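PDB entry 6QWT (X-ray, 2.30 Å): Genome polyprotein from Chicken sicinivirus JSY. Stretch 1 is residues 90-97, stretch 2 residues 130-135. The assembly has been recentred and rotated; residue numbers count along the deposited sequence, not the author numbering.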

ATOM      1  N   THR A  90     -14.864 -12.385  15.017  1.00 27.46           N
ATOM      2  CA  THR A  90     -16.093 -13.009  14.558  1.00 33.09           C
ATOM      3  C   THR A  90     -16.406 -12.549  13.136  1.00 30.37           C
ATOM      4  O   THR A  90     -15.902 -11.527  12.661  1.00 29.90           O
ATOM      5  CB  THR A  90     -17.256 -12.662  15.490  1.00 32.16           C
ATOM      6  OG1 THR A  90     -17.581 -11.275  15.347  1.00 31.73           O
ATOM      7  CG2 THR A  90     -16.889 -12.943  16.943  1.00 32.44           C
ATOM      8  N   MET A  91     -17.250 -13.320  12.451  1.00 29.96           N
ATOM      9  CA  MET A  91     -17.611 -12.958  11.084  1.00 29.58           C
ATOM     10  C   MET A  91     -18.315 -11.610  11.038  1.00 34.61           C
ATOM     11  O   MET A  91     -18.078 -10.807  10.126  1.00 31.07           O
ATOM     12  CB  MET A  91     -18.491 -14.036  10.462  1.00 31.19           C
ATOM     13  CG  MET A  91     -18.825 -13.751   9.012  1.00 32.55           C
ATOM     14  SD  MET A  91     -19.915 -14.970   8.281  1.00 33.23           S
ATOM     15  CE  MET A  91     -18.951 -16.465   8.478  1.00 37.07           C
ATOM     16  N   LEU A  92     -19.177 -11.339  12.022  1.00 36.82           N
ATOM     17  CA  LEU A  92     -19.878 -10.061  12.066  1.00 32.23           C
ATOM     18  C   LEU A  92     -18.923  -8.916  12.374  1.00 33.41           C
ATOM     19  O   LEU A  92     -19.070  -7.815  11.830  1.00 31.00           O
ATOM     20  CB  LEU A  92     -21.003 -10.117  13.096  1.00 37.80           C
ATOM     21  CG  LEU A  92     -22.300 -10.766  12.609  1.00 42.45           C
ATOM     22  CD1 LEU A  92     -23.108 -11.299  13.780  1.00 46.32           C
ATOM     23  CD2 LEU A  92     -23.114  -9.771  11.800  1.00 42.86           C
ATOM     24  N   GLU A  93     -17.943  -9.151  13.251  1.00 36.61           N
ATOM     25  CA  GLU A  93     -16.937  -8.128  13.521  1.00 32.94           C
ATOM     26  C   GLU A  93     -16.084  -7.860  12.288  1.00 32.68           C
ATOM     27  O   GLU A  93     -15.756  -6.704  11.994  1.00 32.75           O
ATOM     28  CB  GLU A  93     -16.058  -8.546  14.698  1.00 31.07           C
ATOM     29  CG  GLU A  93     -16.641  -8.205  16.058  1.00 37.71           C
ATOM     30  CD  GLU A  93     -15.857  -8.820  17.202  1.00 38.85           C
ATOM     31  OE1 GLU A  93     -15.297  -9.922  17.019  1.00 37.08           O
ATOM     32  OE2 GLU A  93     -15.805  -8.201  18.286  1.00 40.61           O
ATOM     33  N   ALA A  94     -15.719  -8.913  11.553  1.00 30.54           N
ATOM     34  CA  ALA A  94     -14.919  -8.723  10.348  1.00 34.42           C
ATOM     35  C   ALA A  94     -15.674  -7.922   9.296  1.00 35.49           C
ATOM     36  O   ALA A  94     -15.056  -7.207   8.500  1.00 35.57           O
ATOM     37  CB  ALA A  94     -14.486 -10.076   9.784  1.00 27.04           C
ATOM     38  N   ILE A  95     -17.003  -8.018   9.284  1.00 32.58           N
ATOM     39  CA  ILE A  95     -17.801  -7.281   8.310  1.00 34.42           C
ATOM     40  C   ILE A  95     -18.034  -5.848   8.770  1.00 34.52           C
ATOM     41  O   ILE A  95     -17.802  -4.894   8.019  1.00 35.27           O
ATOM     42  CB  ILE A  95     -19.133  -8.011   8.054  1.00 33.16           C
ATOM     43  CG1 ILE A  95     -18.887  -9.329   7.316  1.00 29.00           C
ATOM     44  CG2 ILE A  95     -20.092  -7.119   7.272  1.00 35.50           C
ATOM     45  CD1 ILE A  95     -20.090 -10.244   7.285  1.00 32.66           C
ATOM     46  N   ASN A  96     -18.484  -5.673  10.016  1.00 33.53           N
ATOM     47  CA  ASN A  96     -18.940  -4.376  10.501  1.00 33.21           C
ATOM     48  C   ASN A  96     -17.891  -3.599  11.286  1.00 38.68           C
ATOM     49  O   ASN A  96     -18.030  -2.380  11.425  1.00 38.70           O
ATOM     50  CB  ASN A  96     -20.188  -4.553  11.370  1.00 36.32           C
ATOM     51  CG  ASN A  96     -21.355  -5.125  10.592  1.00 40.82           C
ATOM     52  OD1 ASN A  96     -22.009  -4.419   9.823  1.00 42.51           O
ATOM     53  ND2 ASN A  96     -21.617  -6.413  10.779  1.00 34.99           N
ATOM     54  N   GLY A  97     -16.866  -4.255  11.808  1.00 33.91           N
ATOM     55  CA  GLY A  97     -15.775  -3.565  12.465  1.00 32.87           C
ATOM     56  C   GLY A  97     -15.821  -3.719  13.977  1.00 35.08           C
ATOM     57  O   GLY A  97     -16.742  -4.295  14.559  1.00 35.48           O
TER
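Stretch 2 130-135: GLYHPC

A short extended strand lies across one side of a helix, held by a two-point amide clamp from Asn96 to the backbone of Tyr132 and by apolar packing along the rest of the contact, with 368 Å² buried in all. The helix spans residues 91-96; Thr90 caps its start, with Glu93 N donating to Thr90 OG1 at 3.0 Å, and Gly97 leaves helical geometry with positive phi. In stretch 2, Tyr132, His133 and Pro134 form the strand, with phi from -117° to -71° and psi from 131° to 144°. The N-to-C directions of strand and helix make an angle of 121°, oblique but closer to antiparallel than to parallel, and the axes approach to 8.3 Å. Accordingly, the start of the strand lies by the end of the helix: the CA atoms of Asn96 and Tyr132 are 6.4 Å apart, those of Leu92 and His133 6.8 Å. The Asn96 amide serves both backbone polar groups, N and O, of Tyr132: Tyr132 N donates to Asn96 OD1 (2.8 Å, 168°), and Asn96 ND2 donates to Tyr132 O (3.0 Å, 163°). Asn96 ND2 also donates to Leu92 O at 3.1 Å, tying the clamp back to its own helix. Next to it, Leu131 points its CB toward the helix and lies 3.4 Å from Asn96 ND2 through that atom. Ile95 bridges two strand residues, its CG2 3.7 Å from Tyr132 CB and its CD1 3.7 Å from Pro134 CD. One turn earlier, Met91 SD reaches Pro134 CG at 3.8 Å. Leu92 CD2 sits over one face of the His133 imidazole, 3.7 Å from the ring centroid and 9° off the normal, a CH-pi contact; although the CA-to-CB bond of His133 points away, the end of its side chain comes nearer the helix.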

ATOM      1  N   GLY A 130     -28.881  -3.823  13.562  1.00 55.42           N
ATOM      2  CA  GLY A 130     -28.300  -2.657  12.931  1.00 52.47           C
ATOM      3  C   GLY A 130     -27.002  -2.906  12.198  1.00 56.91           C
ATOM      4  O   GLY A 130     -26.371  -1.942  11.746  1.00 58.01           O
ATOM      5  N   LEU A 131     -26.584  -4.160  12.061  1.00 54.60           N
ATOM      6  CA  LEU A 131     -25.329  -4.519  11.421  1.00 51.50           C
ATOM      7  C   LEU A 131     -25.590  -5.257  10.115  1.00 48.21           C
ATOM      8  O   LEU A 131     -26.714  -5.663   9.808  1.00 50.33           O
ATOM      9  CB  LEU A 131     -24.474  -5.385  12.353  1.00 49.63           C
ATOM     10  CG  LEU A 131     -24.191  -4.816  13.741  1.00 46.29           C
ATOM     11  CD1 LEU A 131     -23.431  -5.835  14.570  1.00 44.33           C
ATOM     12  CD2 LEU A 131     -23.420  -3.507  13.639  1.00 38.41           C
ATOM     13  N   TYR A 132     -24.520  -5.434   9.346  1.00 44.46           N
ATOM     14  CA  TYR A 132     -24.585  -6.146   8.079  1.00 42.92           C
ATOM     15  C   TYR A 132     -24.391  -7.637   8.315  1.00 43.54           C
ATOM     16  O   TYR A 132     -23.455  -8.046   9.009  1.00 44.87           O
ATOM     17  CB  TYR A 132     -23.521  -5.630   7.112  1.00 43.12           C
ATOM     18  CG  TYR A 132     -23.833  -4.288   6.500  1.00 47.85           C
ATOM     19  CD1 TYR A 132     -24.901  -4.134   5.626  1.00 48.91           C
ATOM     20  CD2 TYR A 132     -23.057  -3.172   6.791  1.00 47.93           C
ATOM     21  CE1 TYR A 132     -25.190  -2.907   5.061  1.00 47.03           C
ATOM     22  CE2 TYR A 132     -23.338  -1.941   6.230  1.00 52.85           C
ATOM     23  CZ  TYR A 132     -24.407  -1.815   5.365  1.00 50.14           C
ATOM     24  OH  TYR A 132     -24.693  -0.592   4.801  1.00 56.42           O
ATOM     25  N   HIS A 133     -25.276  -8.443   7.733  1.00 42.51           N
ATOM     26  CA  HIS A 133     -25.160  -9.886   7.776  1.00 44.99           C
ATOM     27  C   HIS A 133     -24.989 -10.437   6.367  1.00 44.33           C
ATOM     28  O   HIS A 133     -25.617  -9.936   5.429  1.00 48.16           O
ATOM     29  CB  HIS A 133     -26.395 -10.528   8.426  1.00 43.72           C
ATOM     30  CG  HIS A 133     -26.596 -10.139   9.857  1.00 48.49           C
ATOM     31  ND1 HIS A 133     -26.565 -11.055  10.888  1.00 44.64           N
ATOM     32  CD2 HIS A 133     -26.834  -8.935  10.430  1.00 47.33           C
ATOM     33  CE1 HIS A 133     -26.772 -10.430  12.034  1.00 52.39           C
ATOM     34  NE2 HIS A 133     -26.938  -9.143  11.783  1.00 49.30           N
ATOM     35  N   PRO A 134     -24.149 -11.452   6.181  1.00 45.95           N
ATOM     36  CA  PRO A 134     -23.996 -12.032   4.842  1.00 45.29           C
ATOM     37  C   PRO A 134     -25.236 -12.818   4.439  1.00 47.50           C
ATOM     38  O   PRO A 134     -25.888 -13.455   5.269  1.00 48.08           O
ATOM     39  CB  PRO A 134     -22.778 -12.949   4.991  1.00 40.30           C
ATOM     40  CG  PRO A 134     -22.788 -13.336   6.436  1.00 40.44           C
ATOM     41  CD  PRO A 134     -23.306 -12.131   7.182  1.00 39.63           C
ATOM     42  N   CYS A 135     -25.562 -12.756   3.146  1.00 45.86           N
ATOM     43  CA  CYS A 135     -26.618 -13.598   2.613  1.00 44.96           C
ATOM     44  C   CYS A 135     -26.200 -15.064   2.726  1.00 47.21           C
ATOM     45  O   CYS A 135     -25.010 -15.367   2.853  1.00 43.81           O
ATOM     46  CB  CYS A 135     -26.913 -13.224   1.160  1.00 44.25           C
ATOM     47  SG  CYS A 135     -25.532 -13.459   0.023  1.00 50.51           S
TER